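Local coordinates for flagellar hook-associated protein 2 (Bdellovibrio bacteriovorus, PDB 6KTY), which probably caps the tip of the growing flagellar filament, promoting flagellin polymerisation and preventing exported subunits from leaking away, at residues 44-49 / 128-133; 71-76 / 94-99; 86-91 / 100-105. All coordinates share one frame; numbering follows the deposited sequence.

Interaction 1 of 3, residues 44-49 / 128-133; sequences PAAMSN and VTFPKI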
loop_
_atom_site.group_PDB
_atom_site.type_symbol
_atom_site.label_atom_id
_atom_site.label_comp_id
_atom_site.label_asym_id
_atom_site.label_seq_id
_atom_site.Cartn_x
_atom_site.Cartn_y
_atom_site.Cartn_z
ATOM N N PRO A 44 -2.832 4.520 24.875
ATOM C CA PRO A 44 -1.635 4.967 25.594
ATOM C C PRO A 44 -0.858 3.702 25.989
ATOM O O PRO A 44 -1.493 2.671 26.257
ATOM C CB PRO A 44 -2.208 5.656 26.831
ATOM C CG PRO A 44 -3.486 4.903 27.080
ATOM C CD PRO A 44 -4.002 4.461 25.761
ATOM N N ALA A 45 0.461 3.770 26.041
ATOM C CA ALA A 45 1.261 2.585 26.365
ATOM C C ALA A 45 2.661 2.903 26.780
ATOM O O ALA A 45 3.168 4.004 26.504
ATOM C CB ALA A 45 1.259 1.575 25.158
ATOM N N ALA A 46 3.314 1.958 27.459
ATOM C CA ALA A 46 4.732 2.159 27.855
ATOM C C ALA A 46 5.444 0.814 27.794
ATOM O O ALA A 46 4.812 -0.276 27.956
ATOM C CB ALA A 46 4.862 2.837 29.296
ATOM N N MET A 47 6.716 0.847 27.472
ATOM C CA MET A 47 7.457 -0.416 27.340
ATOM C C MET A 47 8.695 -0.341 28.171
ATOM O O MET A 47 9.411 0.672 28.111
ATOM C CB MET A 47 7.826 -0.720 25.873
ATOM C CG MET A 47 8.328 -2.165 25.649
ATOM S SD MET A 47 8.598 -2.610 23.946
ATOM C CE MET A 47 6.927 -2.948 23.438
ATOM N N SER A 48 8.980 -1.403 28.923
ATOM C CA SER A 48 10.191 -1.406 29.779
ATOM C C SER A 48 11.513 -1.524 29.020
ATOM O O SER A 48 11.541 -1.877 27.836
ATOM C CB SER A 48 10.115 -2.524 30.830
ATOM O OG SER A 48 10.475 -3.770 30.253
ATOM N N ASN A 49 12.607 -1.206 29.720
ATOM C CA ASN A 49 13.940 -1.708 29.371
ATOM C C ASN A 49 13.984 -3.243 29.299
ATOM O O ASN A 49 13.058 -3.931 29.770
ATOM C CB ASN A 49 15.002 -1.149 30.335
ATOM C CG ASN A 49 14.746 -1.522 31.807
ATOM O OD1 ASN A 49 13.621 -1.572 32.262
ATOM N ND2 ASN A 49 15.821 -1.786 32.539
ATOM N N VAL A 128 -3.179 7.789 29.489
ATOM C CA VAL A 128 -2.523 7.157 30.634
ATOM C C VAL A 128 -1.063 7.596 30.649
ATOM O O VAL A 128 -0.376 7.541 29.628
ATOM C CB VAL A 128 -2.585 5.584 30.580
ATOM C CG1 VAL A 128 -1.782 4.942 31.737
ATOM C CG2 VAL A 128 -4.057 5.072 30.590
ATOM N N THR A 129 -0.554 8.034 31.795
ATOM C CA THR A 129 0.872 8.316 31.887
ATOM C C THR A 129 1.483 7.416 32.945
ATOM O O THR A 129 0.785 6.859 33.797
ATOM C CB THR A 129 1.193 9.802 32.150
ATOM O OG1 THR A 129 0.579 10.201 33.384
ATOM C CG2 THR A 129 0.737 10.687 30.978
ATOM N N PHE A 130 2.807 7.336 32.904
ATOM C CA PHE A 130 3.594 6.399 33.692
ATOM C C PHE A 130 4.694 7.175 34.407
ATOM O O PHE A 130 5.847 7.134 33.988
ATOM C CB PHE A 130 4.193 5.374 32.717
ATOM C CG PHE A 130 3.157 4.699 31.823
ATOM C CD1 PHE A 130 2.763 5.267 30.644
ATOM C CD2 PHE A 130 2.622 3.469 32.179
ATOM C CE1 PHE A 130 1.819 4.655 29.832
ATOM C CE2 PHE A 130 1.671 2.840 31.390
ATOM C CZ PHE A 130 1.276 3.417 30.216
ATOM N N PRO A 131 4.340 7.895 35.499
ATOM C CA PRO A 131 5.204 8.938 36.034
ATOM C C PRO A 131 6.190 8.485 37.116
ATOM O O PRO A 131 7.074 9.245 37.480
ATOM C CB PRO A 131 4.196 9.921 36.649
ATOM C CG PRO A 131 3.136 8.988 37.173
ATOM C CD PRO A 131 2.973 8.000 36.056
ATOM N N LYS A 132 6.035 7.276 37.630
ATOM C CA LYS A 132 6.838 6.849 38.749
ATOM C C LYS A 132 6.870 5.327 38.860
ATOM O O LYS A 132 5.835 4.657 38.788
ATOM C CB LYS A 132 6.272 7.469 40.053
ATOM C CG LYS A 132 7.129 7.310 41.269
ATOM C CD LYS A 132 6.312 7.606 42.567
ATOM C CE LYS A 132 7.154 8.273 43.620
ATOM N NZ LYS A 132 6.435 8.379 44.932
ATOM N N ILE A 133 8.073 4.788 39.024
ATOM C CA ILE A 133 8.259 3.393 39.414
ATOM C C ILE A 133 9.053 3.450 40.712
ATOM O O ILE A 133 10.129 4.049 40.751
ATOM C CB ILE A 133 9.014 2.581 38.341
ATOM C CG1 ILE A 133 8.206 2.508 37.061
ATOM C CG2 ILE A 133 9.247 1.156 38.839
ATOM C CD1 ILE A 133 9.033 2.122 35.841
#
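Pro44 and Val128 stand at the near end of two backbones that run in broadly the same direction and draw apart, the CA atoms being 5.6 Å apart for Pro44 and Val128 and 7.3 Å for Ala46 and Phe130. No hydrogen bond spans the gap, which is filled by apolar side chains. At the near end the proline ring lies slantwise across the valine. Pro44 CB approaches Val128 N at 3.5 Å, while Pro44 CG meets the methyl Val128 CG2 at 3.6 Å.

Two residues further along, the aromatic ring of Phe130 receives a methyl group on one face. Ala46 CB sits 3.4 Å from the centroid of the Phe130 ring and only 7° off its normal, a CH-pi contact with the methyl over the ring centre and almost equally far from all six ring carbons. With Phe130 CG anti to its own carbonyl carbon (chi1 -54°), the ring extends toward strand 45-48 and also reaches the Ala45-Ala46 peptide. There Phe130 CE1 lies 3.6 Å from Ala45 C, and Phe130 CZ is 3.7 Å from Ala46 N. The ring thus lies against both the Ala46 methyl and the adjoining peptide.

The surroundings show a seam between two antiparallel sheets, in a domain consistent with the D3 domain that FliD proteins carry as an insertion in D2. Strand 45-48 is an inner strand, hydrogen-bonded to strands 113-119 and 144-148, and from the latter Phe144 meets Phe130 edge-to-face. Strand 129-136 is at the margin of the other sheet, next to strand 63-68, whereas Ala45 and Met47 pack on Phe160 of the second subunit.

Interaction 2 of 3, residues 71-76 / 94-99; sequences GTKEVY and ANVGLK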
loop_
_atom_site.group_PDB
_atom_site.type_symbol
_atom_site.label_atom_id
_atom_site.label_comp_id
_atom_site.label_asym_id
_atom_site.label_seq_id
_atom_site.Cartn_x
_atom_site.Cartn_y
_atom_site.Cartn_z
ATOM N N GLY A 71 -8.373 8.372 37.419
ATOM C CA GLY A 71 -7.583 8.865 38.539
ATOM C C GLY A 71 -6.245 8.157 38.667
ATOM O O GLY A 71 -5.855 7.356 37.801
ATOM N N THR A 72 -5.539 8.463 39.752
ATOM C CA THR A 72 -4.234 7.924 40.006
ATOM C C THR A 72 -4.386 6.485 40.461
ATOM O O THR A 72 -5.165 6.199 41.375
ATOM C CB THR A 72 -3.500 8.691 41.128
ATOM O OG1 THR A 72 -3.428 10.082 40.792
ATOM C CG2 THR A 72 -2.084 8.119 41.317
ATOM N N LYS A 73 -3.623 5.586 39.846
ATOM C CA LYS A 73 -3.653 4.180 40.217
ATOM C C LYS A 73 -2.240 3.739 40.571
ATOM O O LYS A 73 -1.286 4.025 39.853
ATOM C CB LYS A 73 -4.242 3.314 39.095
ATOM C CG LYS A 73 -5.619 3.751 38.600
ATOM C CD LYS A 73 -6.716 3.483 39.608
ATOM C CE LYS A 73 -8.079 3.848 39.066
ATOM N NZ LYS A 73 -9.088 3.945 40.159
ATOM N N GLU A 74 -2.096 3.089 41.717
ATOM C CA GLU A 74 -0.800 2.601 42.155
ATOM C C GLU A 74 -0.902 1.109 42.320
ATOM O O GLU A 74 -1.616 0.668 43.215
ATOM C CB GLU A 74 -0.384 3.274 43.468
ATOM C CG GLU A 74 0.033 4.741 43.273
ATOM C CD GLU A 74 0.509 5.426 44.547
ATOM O OE1 GLU A 74 1.134 4.754 45.410
ATOM O OE2 GLU A 74 0.272 6.653 44.682
ATOM N N VAL A 75 -0.173 0.352 41.483
ATOM C CA VAL A 75 -0.191 -1.116 41.507
ATOM C C VAL A 75 0.977 -1.628 42.354
ATOM O O VAL A 75 2.132 -1.307 42.090
ATOM C CB VAL A 75 -0.112 -1.708 40.072
ATOM C CG1 VAL A 75 0.169 -3.216 40.098
ATOM C CG2 VAL A 75 -1.418 -1.422 39.304
ATOM N N TYR A 76 0.642 -2.403 43.378
ATOM C CA TYR A 76 1.602 -2.863 44.383
ATOM C C TYR A 76 2.360 -4.093 43.901
ATOM O O TYR A 76 1.763 -5.145 43.634
ATOM C CB TYR A 76 0.888 -3.201 45.688
ATOM C CG TYR A 76 0.001 -2.090 46.234
ATOM C CD1 TYR A 76 0.463 -0.766 46.319
ATOM C CD2 TYR A 76 -1.310 -2.351 46.653
ATOM C CE1 TYR A 76 -0.351 0.261 46.815
ATOM C CE2 TYR A 76 -2.122 -1.338 47.146
ATOM C CZ TYR A 76 -1.638 -0.037 47.230
ATOM O OH TYR A 76 -2.443 0.968 47.734
ATOM N N ALA A 94 -4.754 -6.442 38.965
ATOM C CA ALA A 94 -5.183 -5.208 39.618
ATOM C C ALA A 94 -6.456 -4.622 39.002
ATOM O O ALA A 94 -7.155 -3.851 39.651
ATOM C CB ALA A 94 -4.067 -4.183 39.554
ATOM N N ASN A 95 -6.717 -4.909 37.724
ATOM C CA ASN A 95 -7.944 -4.427 37.078
ATOM C C ASN A 95 -8.045 -2.877 37.085
ATOM O O ASN A 95 -9.064 -2.323 37.437
ATOM C CB ASN A 95 -9.177 -5.086 37.735
ATOM C CG ASN A 95 -10.398 -5.133 36.798
ATOM O OD1 ASN A 95 -10.283 -5.520 35.638
ATOM N ND2 ASN A 95 -11.547 -4.728 37.294
ATOM N N VAL A 96 -6.971 -2.194 36.716
ATOM C CA VAL A 96 -6.952 -0.728 36.762
ATOM C C VAL A 96 -7.029 -0.079 35.356
ATOM O O VAL A 96 -6.577 1.052 35.164
ATOM C CB VAL A 96 -5.720 -0.221 37.565
ATOM C CG1 VAL A 96 -5.869 -0.647 39.020
ATOM C CG2 VAL A 96 -4.422 -0.735 36.964
ATOM N N GLY A 97 -7.583 -0.804 34.383
ATOM C CA GLY A 97 -7.743 -0.310 33.017
ATOM C C GLY A 97 -6.513 -0.516 32.144
ATOM O O GLY A 97 -6.378 0.153 31.106
ATOM N N LEU A 98 -5.597 -1.385 32.594
ATOM C CA LEU A 98 -4.328 -1.624 31.922
ATOM C C LEU A 98 -4.189 -3.099 31.567
ATOM O O LEU A 98 -4.745 -3.961 32.247
ATOM C CB LEU A 98 -3.154 -1.169 32.786
ATOM C CG LEU A 98 -3.149 0.337 33.101
ATOM C CD1 LEU A 98 -2.040 0.620 34.063
ATOM C CD2 LEU A 98 -3.016 1.182 31.867
ATOM N N LYS A 99 -3.521 -3.378 30.454
ATOM C CA LYS A 99 -3.243 -4.765 30.033
ATOM C C LYS A 99 -1.734 -4.855 29.856
ATOM O O LYS A 99 -1.141 -4.006 29.197
ATOM C CB LYS A 99 -3.976 -5.093 28.726
ATOM C CG LYS A 99 -3.490 -6.355 27.964
ATOM C CD LYS A 99 -4.034 -6.354 26.507
ATOM C CE LYS A 99 -2.972 -6.699 25.477
ATOM N NZ LYS A 99 -1.780 -5.767 25.511
#
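Val75 makes the purely apolar part of this contact, with one methyl group shared between two partners. Its CG1 atom lies anti to the backbone N (chi1 168°), which puts CG2 anti to the carbonyl carbon and directs it to the 94-99 segment. Val75 CG2 is 3.8 Å from Ala94 CB, and the same methyl lies 3.9 Å from Val96 CG2. The two valines are turned obliquely to one another. On Val96, CG2 occupies the position between its own backbone N and carbonyl carbon, and from there it meets Val75.

A second kind of contact uses the hydrocarbon part of a charged residue. Lys73 bends at chi2 (-71°), and its chain passes Val96 in the opposite sense. Lys73 CG comes 4.1 Å from Val96 CB, so methylene groups rather than the ammonium group do the touching.

The backbones stay apart and share no hydrogen bond. CA atoms are separated by 6.8 Å for Lys73 and Val96 and by 6.7 Å for Val75 and Ala94. The touching parts, Lys73 to Val75 and Ala94 to Val96, run in nearly opposite directions before the chain turns away through Gly97. Ala94 and Val96 pack on strand 71-77 without joining its sheet; the chain leaves helix 84-94 here, and Asn95, with positive phi, is the first residue to leave the helical conformation. On the strand, Lys73 and Val75 hydrogen-bond through their backbones to Phe66 and Ile64 of strand 63-68, and the Val75 side chain also packs on Phe66 and Ile91.

Because everything across the interface is van der Waals contact between saturated carbons, no bond direction fixes the pairing. The contact therefore rests on close packing of methyl and methylene groups: Val75 is buried, while Lys73, Ala94 and Val96 remain partly exposed.

Interaction 3 of 3, residues 86-91 / 100-105; sequences GVMKQI and AQVVED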
loop_
_atom_site.group_PDB
_atom_site.type_symbol
_atom_site.label_atom_id
_atom_site.label_comp_id
_atom_site.label_asym_id
_atom_site.label_seq_id
_atom_site.Cartn_x
_atom_site.Cartn_y
_atom_site.Cartn_z
ATOM N N GLY A 86 5.769 -11.991 36.818
ATOM C CA GLY A 86 4.951 -11.708 38.028
ATOM C C GLY A 86 4.310 -10.326 38.003
ATOM O O GLY A 86 3.163 -10.152 38.378
ATOM N N VAL A 87 5.067 -9.344 37.540
ATOM C CA VAL A 87 4.609 -7.991 37.469
ATOM C C VAL A 87 3.495 -7.846 36.438
ATOM O O VAL A 87 2.469 -7.196 36.664
ATOM C CB VAL A 87 5.746 -7.059 37.098
ATOM C CG1 VAL A 87 5.179 -5.669 36.803
ATOM C CG2 VAL A 87 6.810 -7.017 38.261
ATOM N N MET A 88 3.710 -8.447 35.275
ATOM C CA MET A 88 2.657 -8.516 34.287
ATOM C C MET A 88 1.397 -9.102 34.923
ATOM O O MET A 88 0.317 -8.522 34.778
ATOM C CB MET A 88 3.115 -9.367 33.110
ATOM C CG MET A 88 2.140 -9.342 31.992
ATOM S SD MET A 88 1.666 -10.999 31.603
ATOM C CE MET A 88 3.109 -11.497 30.782
ATOM N N LYS A 89 1.500 -10.247 35.613
ATOM C CA LYS A 89 0.285 -10.875 36.155
ATOM C C LYS A 89 -0.399 -9.976 37.221
ATOM O O LYS A 89 -1.599 -9.931 37.268
ATOM C CB LYS A 89 0.548 -12.305 36.704
ATOM C CG LYS A 89 0.835 -13.315 35.553
ATOM C CD LYS A 89 1.274 -14.664 36.071
ATOM C CE LYS A 89 1.416 -15.739 34.967
ATOM N NZ LYS A 89 2.219 -15.324 33.743
ATOM N N GLN A 90 0.385 -9.271 38.044
ATOM C CA GLN A 90 -0.147 -8.386 39.114
ATOM C C GLN A 90 -0.799 -7.120 38.525
ATOM O O GLN A 90 -1.820 -6.653 39.012
ATOM C CB GLN A 90 0.972 -7.975 40.099
ATOM C CG GLN A 90 1.544 -9.135 40.939
ATOM C CD GLN A 90 2.647 -8.723 41.960
ATOM O OE1 GLN A 90 2.364 -8.068 42.979
ATOM N NE2 GLN A 90 3.889 -9.186 41.726
ATOM N N ILE A 91 -0.204 -6.561 37.470
ATOM C CA ILE A 91 -0.832 -5.438 36.752
ATOM C C ILE A 91 -2.145 -5.927 36.178
ATOM O O ILE A 91 -3.160 -5.290 36.397
ATOM C CB ILE A 91 0.053 -4.800 35.660
ATOM C CG1 ILE A 91 1.278 -4.107 36.280
ATOM C CG2 ILE A 91 -0.715 -3.788 34.841
ATOM C CD1 ILE A 91 2.422 -3.727 35.261
ATOM N N ALA A 100 -1.112 -5.835 30.499
ATOM C CA ALA A 100 0.323 -5.974 30.473
ATOM C C ALA A 100 0.640 -7.261 29.731
ATOM O O ALA A 100 -0.092 -8.233 29.821
ATOM C CB ALA A 100 0.868 -6.038 31.891
ATOM N N GLN A 101 1.738 -7.262 29.003
ATOM C CA GLN A 101 2.287 -8.518 28.504
ATOM C C GLN A 101 3.786 -8.420 28.415
ATOM O O GLN A 101 4.370 -7.305 28.391
ATOM C CB GLN A 101 1.645 -8.887 27.161
ATOM C CG GLN A 101 1.933 -7.877 26.043
ATOM C CD GLN A 101 1.120 -8.191 24.750
ATOM O OE1 GLN A 101 -0.108 -8.055 24.715
ATOM N NE2 GLN A 101 1.812 -8.599 23.709
ATOM N N VAL A 102 4.455 -9.561 28.339
ATOM C CA VAL A 102 5.919 -9.503 28.188
ATOM C C VAL A 102 6.249 -9.858 26.739
ATOM O O VAL A 102 5.792 -10.864 26.239
ATOM C CB VAL A 102 6.627 -10.459 29.152
ATOM C CG1 VAL A 102 8.108 -10.500 28.869
ATOM C CG2 VAL A 102 6.324 -10.046 30.617
ATOM N N VAL A 103 7.024 -9.013 26.075
ATOM C CA VAL A 103 7.391 -9.256 24.697
ATOM C C VAL A 103 8.898 -9.518 24.647
ATOM O O VAL A 103 9.621 -9.198 25.603
ATOM C CB VAL A 103 6.955 -8.079 23.771
ATOM C CG1 VAL A 103 5.433 -7.854 23.828
ATOM C CG2 VAL A 103 7.726 -6.803 24.097
ATOM N N GLU A 104 9.349 -10.118 23.548
ATOM C CA GLU A 104 10.755 -10.364 23.310
ATOM C C GLU A 104 11.225 -9.463 22.168
ATOM O O GLU A 104 10.655 -9.487 21.073
ATOM C CB GLU A 104 10.977 -11.831 22.954
ATOM C CG GLU A 104 12.403 -12.240 23.137
ATOM C CD GLU A 104 12.622 -13.741 23.139
ATOM O OE1 GLU A 104 13.806 -14.139 23.244
ATOM O OE2 GLU A 104 11.628 -14.502 23.057
ATOM N N ASP A 105 12.234 -8.645 22.439
ATOM C CA ASP A 105 12.772 -7.712 21.472
ATOM C C ASP A 105 14.251 -7.965 21.305
ATOM O O ASP A 105 15.056 -7.630 22.183
ATOM C CB ASP A 105 12.538 -6.272 21.925
ATOM C CG ASP A 105 13.180 -5.224 20.989
ATOM O OD1 ASP A 105 13.632 -5.537 19.868
ATOM O OD2 ASP A 105 13.240 -4.064 21.411
#
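Met88 reaches from helix 86-91 across Ala100 and Gln101 to Val102, where the axes of helix segment 86-91 and strand segment 100-104 approach to 7.3 Å at 159°, nearly antiparallel. Its CB already grazes the strand, 4.1 Å from Val102 CG2. With CG anti to the backbone N (chi1 -173°), the chain then lies over the strand backbone: Met88 CG is 3.3 Å from Ala100 O and 3.5 Å from Ala100 CB. A bend at chi2 (-124°), well away from a staggered value, places the sulfur, Met88 SD lying 3.7 Å from Ala100 O. Another at chi3 turns the terminal methyl toward Val102, where Met88 CE meets Val102 N at 3.4 Å and Val102 CG2 at 3.5 Å. One turn further on, Ile91 CG2 adds a contact of 4.0 Å to Ala100 CB.

Gln101, whose CB leads away from the helix, hydrogen-bonds through OE1 to Lys99 NZ and through NE2 to Leu172 O of the second subunit. Strand 98-104 is outermost in its antiparallel sheet, hydrogen-bonded to strand 113-119, whose Leu115 also packs against Met88 and Ile91. Helix 84-94 thus lies between these two strands and strand 71-77 of the three-stranded sheet, which it reaches through Val87 and Ile91.

Following the chain from the N terminus, the first segment met is 44-49, on strand 45-48; the chain returns to it 79 residues later, where interaction 1 closes the largest loop. The other two contacts are nested within that loop. Interaction 2 opens at strand 71-77 and closes at the end of helix 84-94 and the turn after it; interaction 3 starts in that helix and closes on strand 98-104, so the two cross along the sequence. Together they pin a strand-helix-strand passage that leads from the three-stranded sheet to the four-stranded one. Leu98 of segment 94-99 touches both Val128 of interaction 1 and Ile91 of interaction 3, and Met47 packs against Val103, joining the three contacts into one core.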